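N5-carboxyaminoimidazole ribonucleotide synthetase (Bacillus anthracis, PDB 3QFF) probably catalyses the ATP-dependent carboxylation of 5-aminoimidazole ribonucleotide with bicarbonate to N5-carboxyaminoimidazole ribonucleotide in purine biosynthesis, and binds ADP in an ATP-grasp fold. Local coordinates at residues L25-Y38 with Q294-P306. Sequence-based numbering, arbitrary orientation.
Sequences LGRMMALAAKEMGY and QFGQHIRAICNLP
Close to the methyl end of Met-36 (CE), the carbonyl oxygen of Gly-296 takes two N-H groups from opposite faces of its plane: the backbone N of Arg-300, and Arg-300 NH1 at 3.0 Å from Gly-296 O. The arginine chain, extended from CG to NE, brings NH1 back over the preceding turn, and this bond holds the guanidinium there, one flat face offered to Met-36, whose flexible thioether brings CE to 3.6 Å from NH1. Glycine suits position 296, since a CB there would clash with NH1.

At the other end, Phe-295 is a knob among Leu-25, Met-28, Met-29 and Ala-32. Met-28 CB lies almost on the ring normal, 3.4 Å from the ring centroid, a CH-pi contact; SD meets the same ring obliquely, and the bend at chi3 (-74°) turns CE back to 3.7 Å from Phe-295 CZ. The small Ala-32 lets the backbones close in, its CB 3.7 Å from Gly-296 N. Met-29, extended beyond CG, lays CE over the imidazole of His-298, whose nitrogens bond Thr-257 and Thr-80. Branched Ile-299 fills the middle, CG1 against Ala-33 and CG2 against both Met-36 CE and Tyr-38 CE2; Tyr-38 OH bonds Ile-11 O.

Both helices end in Schellman motifs, with Gly-37 and Asn-304 at positive phi. The axes of helices 25-35 and 294-303 cross at -70°, 8.3 Å apart, helix 294-303 bridging helix 24-35 and strand 16-20 of the Rossmann-like preATP-grasp domain to strand 195-203 of the large antiparallel sheet.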
# COMPACT_ATOMS: atom_id res chain seq x y z
N LEU A 25 4.12 13.71 0.77
CA LEU A 25 3.93 13.12 2.09
C LEU A 25 2.45 13.06 2.41
O LEU A 25 1.98 12.07 2.96
CB LEU A 25 4.69 13.92 3.17
CG LEU A 25 6.20 14.05 2.94
CD1 LEU A 25 6.81 14.86 4.08
CD2 LEU A 25 6.89 12.67 2.82
N GLY A 26 1.74 14.13 2.06
CA GLY A 26 0.28 14.13 2.09
C GLY A 26 -0.35 13.03 1.23
O GLY A 26 -1.24 12.33 1.69
N ARG A 27 0.10 12.88 -0.01
CA ARG A 27 -0.45 11.85 -0.90
C ARG A 27 -0.27 10.45 -0.30
O ARG A 27 -1.21 9.64 -0.30
CB ARG A 27 0.22 11.93 -2.27
CG ARG A 27 -0.18 10.82 -3.26
CD ARG A 27 0.73 10.92 -4.48
NE ARG A 27 0.45 9.96 -5.55
CZ ARG A 27 -0.36 10.20 -6.58
NH1 ARG A 27 -1.03 11.34 -6.67
NH2 ARG A 27 -0.52 9.26 -7.52
N MET A 28 0.92 10.16 0.19
CA MET A 28 1.19 8.85 0.77
C MET A 28 0.45 8.57 2.09
O MET A 28 0.02 7.43 2.32
CB MET A 28 2.70 8.61 0.88
CG MET A 28 3.31 8.33 -0.49
SD MET A 28 5.09 8.11 -0.47
CE MET A 28 5.71 9.78 -0.24
N MET A 29 0.28 9.59 2.92
CA MET A 29 -0.58 9.46 4.12
C MET A 29 -2.00 9.11 3.66
O MET A 29 -2.69 8.25 4.23
CB MET A 29 -0.67 10.80 4.89
CG MET A 29 0.51 11.19 5.78
SD MET A 29 0.15 12.82 6.54
CE MET A 29 1.71 13.24 7.32
N ALA A 30 -2.44 9.82 2.63
CA ALA A 30 -3.82 9.72 2.15
C ALA A 30 -4.10 8.36 1.52
O ALA A 30 -5.20 7.80 1.69
CB ALA A 30 -4.13 10.86 1.19
N LEU A 31 -3.12 7.81 0.80
CA LEU A 31 -3.23 6.46 0.24
C LEU A 31 -3.34 5.39 1.32
O LEU A 31 -4.15 4.46 1.21
CB LEU A 31 -2.07 6.16 -0.73
CG LEU A 31 -2.20 6.90 -2.08
CD1 LEU A 31 -0.88 6.93 -2.82
CD2 LEU A 31 -3.27 6.25 -2.96
N ALA A 32 -2.55 5.55 2.38
CA ALA A 32 -2.58 4.65 3.54
C ALA A 32 -3.94 4.73 4.24
O ALA A 32 -4.51 3.71 4.65
CB ALA A 32 -1.45 5.05 4.53
N ALA A 33 -4.45 5.95 4.38
CA ALA A 33 -5.71 6.17 5.10
C ALA A 33 -6.89 5.57 4.33
O ALA A 33 -7.83 5.05 4.91
CB ALA A 33 -5.93 7.66 5.34
N LYS A 34 -6.81 5.68 3.00
CA LYS A 34 -7.86 5.20 2.11
C LYS A 34 -8.00 3.67 2.19
O LYS A 34 -9.12 3.14 2.12
CB LYS A 34 -7.57 5.66 0.68
CG LYS A 34 -8.73 6.37 -0.02
CD LYS A 34 -8.78 7.84 0.34
CE LYS A 34 -9.68 8.61 -0.62
NZ LYS A 34 -11.13 8.44 -0.32
N GLU A 35 -6.89 2.95 2.35
CA GLU A 35 -6.93 1.48 2.49
C GLU A 35 -7.78 1.06 3.69
O GLU A 35 -8.46 0.05 3.65
CB GLU A 35 -5.53 0.87 2.59
CG GLU A 35 -4.80 0.88 1.24
CD GLU A 35 -3.29 0.80 1.33
OE1 GLU A 35 -2.77 0.10 2.25
OE2 GLU A 35 -2.62 1.41 0.46
N MET A 36 -7.74 1.89 4.73
CA MET A 36 -8.45 1.66 5.98
C MET A 36 -9.82 2.31 5.98
O MET A 36 -10.50 2.31 7.01
CB MET A 36 -7.61 2.17 7.16
CG MET A 36 -6.63 1.14 7.72
SD MET A 36 -5.68 1.74 9.15
CE MET A 36 -4.71 3.01 8.36
N GLY A 37 -10.23 2.87 4.85
CA GLY A 37 -11.58 3.38 4.66
C GLY A 37 -11.83 4.77 5.21
O GLY A 37 -12.97 5.11 5.51
N TYR A 38 -10.76 5.56 5.38
CA TYR A 38 -10.90 6.97 5.74
C TYR A 38 -11.18 7.84 4.51
O TYR A 38 -10.77 7.51 3.39
CB TYR A 38 -9.66 7.49 6.48
CG TYR A 38 -9.54 6.93 7.85
CD1 TYR A 38 -10.25 7.47 8.92
CD2 TYR A 38 -8.73 5.81 8.09
CE1 TYR A 38 -10.16 6.93 10.19
CE2 TYR A 38 -8.62 5.26 9.37
CZ TYR A 38 -9.34 5.83 10.41
OH TYR A 38 -9.23 5.28 11.67
N GLN A 294 5.62 3.82 7.38
CA GLN A 294 5.55 5.01 8.23
C GLN A 294 4.23 5.76 8.07
O GLN A 294 3.75 6.41 9.02
CB GLN A 294 6.75 5.94 7.96
CG GLN A 294 6.76 6.59 6.58
CD GLN A 294 7.90 7.59 6.40
OE1 GLN A 294 8.42 8.14 7.37
NE2 GLN A 294 8.25 7.86 5.14
N PHE A 295 3.64 5.67 6.87
CA PHE A 295 2.37 6.31 6.56
C PHE A 295 1.17 5.63 7.22
O PHE A 295 0.32 6.31 7.84
CB PHE A 295 2.18 6.46 5.03
CG PHE A 295 3.28 7.27 4.39
CD1 PHE A 295 4.31 6.65 3.69
CD2 PHE A 295 3.29 8.65 4.55
CE1 PHE A 295 5.34 7.42 3.14
CE2 PHE A 295 4.31 9.43 4.02
CZ PHE A 295 5.34 8.82 3.31
N GLY A 296 1.08 4.31 7.07
CA GLY A 296 0.07 3.54 7.81
C GLY A 296 0.21 3.74 9.32
O GLY A 296 -0.80 3.81 10.04
N GLN A 297 1.45 3.83 9.80
CA GLN A 297 1.72 4.08 11.22
C GLN A 297 1.24 5.45 11.67
O GLN A 297 0.62 5.58 12.72
CB GLN A 297 3.21 3.92 11.57
CG GLN A 297 3.71 2.49 11.53
CD GLN A 297 3.15 1.62 12.67
OE1 GLN A 297 1.93 1.51 12.86
NE2 GLN A 297 4.04 0.97 13.41
N HIS A 298 1.52 6.47 10.86
CA HIS A 298 1.14 7.85 11.20
C HIS A 298 -0.38 7.98 11.33
O HIS A 298 -0.88 8.61 12.28
CB HIS A 298 1.69 8.84 10.16
CG HIS A 298 1.38 10.27 10.48
ND1 HIS A 298 2.13 11.01 11.37
CD2 HIS A 298 0.41 11.09 10.03
CE1 HIS A 298 1.63 12.23 11.46
NE2 HIS A 298 0.57 12.30 10.67
N ILE A 299 -1.10 7.39 10.37
CA ILE A 299 -2.57 7.40 10.42
C ILE A 299 -3.09 6.72 11.71
O ILE A 299 -3.93 7.29 12.42
CB ILE A 299 -3.22 6.77 9.15
CG1 ILE A 299 -2.89 7.60 7.89
CG2 ILE A 299 -4.74 6.64 9.32
CD1 ILE A 299 -3.20 9.11 8.01
N ARG A 300 -2.59 5.52 12.00
CA ARG A 300 -2.98 4.79 13.22
C ARG A 300 -2.68 5.59 14.47
O ARG A 300 -3.49 5.60 15.39
CB ARG A 300 -2.28 3.43 13.32
CG ARG A 300 -2.69 2.44 12.25
CD ARG A 300 -1.69 1.27 12.16
NE ARG A 300 -2.24 0.15 11.39
CZ ARG A 300 -2.28 0.07 10.06
NH1 ARG A 300 -1.79 1.04 9.30
NH2 ARG A 300 -2.82 -1.00 9.47
N ALA A 301 -1.52 6.24 14.51
CA ALA A 301 -1.08 7.02 15.67
C ALA A 301 -2.02 8.19 15.99
O ALA A 301 -2.39 8.39 17.15
CB ALA A 301 0.37 7.54 15.47
N ILE A 302 -2.38 8.96 14.97
CA ILE A 302 -3.22 10.13 15.20
C ILE A 302 -4.69 9.76 15.44
O ILE A 302 -5.42 10.48 16.13
CB ILE A 302 -3.10 11.20 14.08
CG1 ILE A 302 -3.65 10.66 12.76
CG2 ILE A 302 -1.62 11.69 13.97
CD1 ILE A 302 -3.82 11.73 11.68
N CYS A 303 -5.13 8.64 14.86
CA CYS A 303 -6.49 8.16 15.03
C CYS A 303 -6.63 7.30 16.29
O CYS A 303 -7.74 6.90 16.66
CB CYS A 303 -6.96 7.35 13.81
SG CYS A 303 -7.15 8.31 12.29
N ASN A 304 -5.49 7.03 16.95
CA ASN A 304 -5.44 6.20 18.16
C ASN A 304 -5.92 4.77 17.92
O ASN A 304 -6.67 4.19 18.71
CB ASN A 304 -6.18 6.88 19.32
CG ASN A 304 -5.75 6.36 20.69
OD1 ASN A 304 -4.65 5.83 20.86
ND2 ASN A 304 -6.63 6.53 21.69
N LEU A 305 -5.51 4.19 16.80
CA LEU A 305 -5.69 2.76 16.56
C LEU A 305 -4.45 2.03 17.07
O LEU A 305 -3.39 2.65 17.27
CB LEU A 305 -5.89 2.48 15.07
CG LEU A 305 -6.90 3.36 14.33
CD1 LEU A 305 -6.86 3.03 12.85
CD2 LEU A 305 -8.33 3.16 14.89
N PRO A 306 -4.54 0.71 17.28
CA PRO A 306 -3.32 -0.00 17.65
C PRO A 306 -2.25 0.17 16.56
O PRO A 306 -2.58 0.18 15.37
CB PRO A 306 -3.78 -1.46 17.70
CG PRO A 306 -5.25 -1.37 18.01
CD PRO A 306 -5.69 -0.22 17.15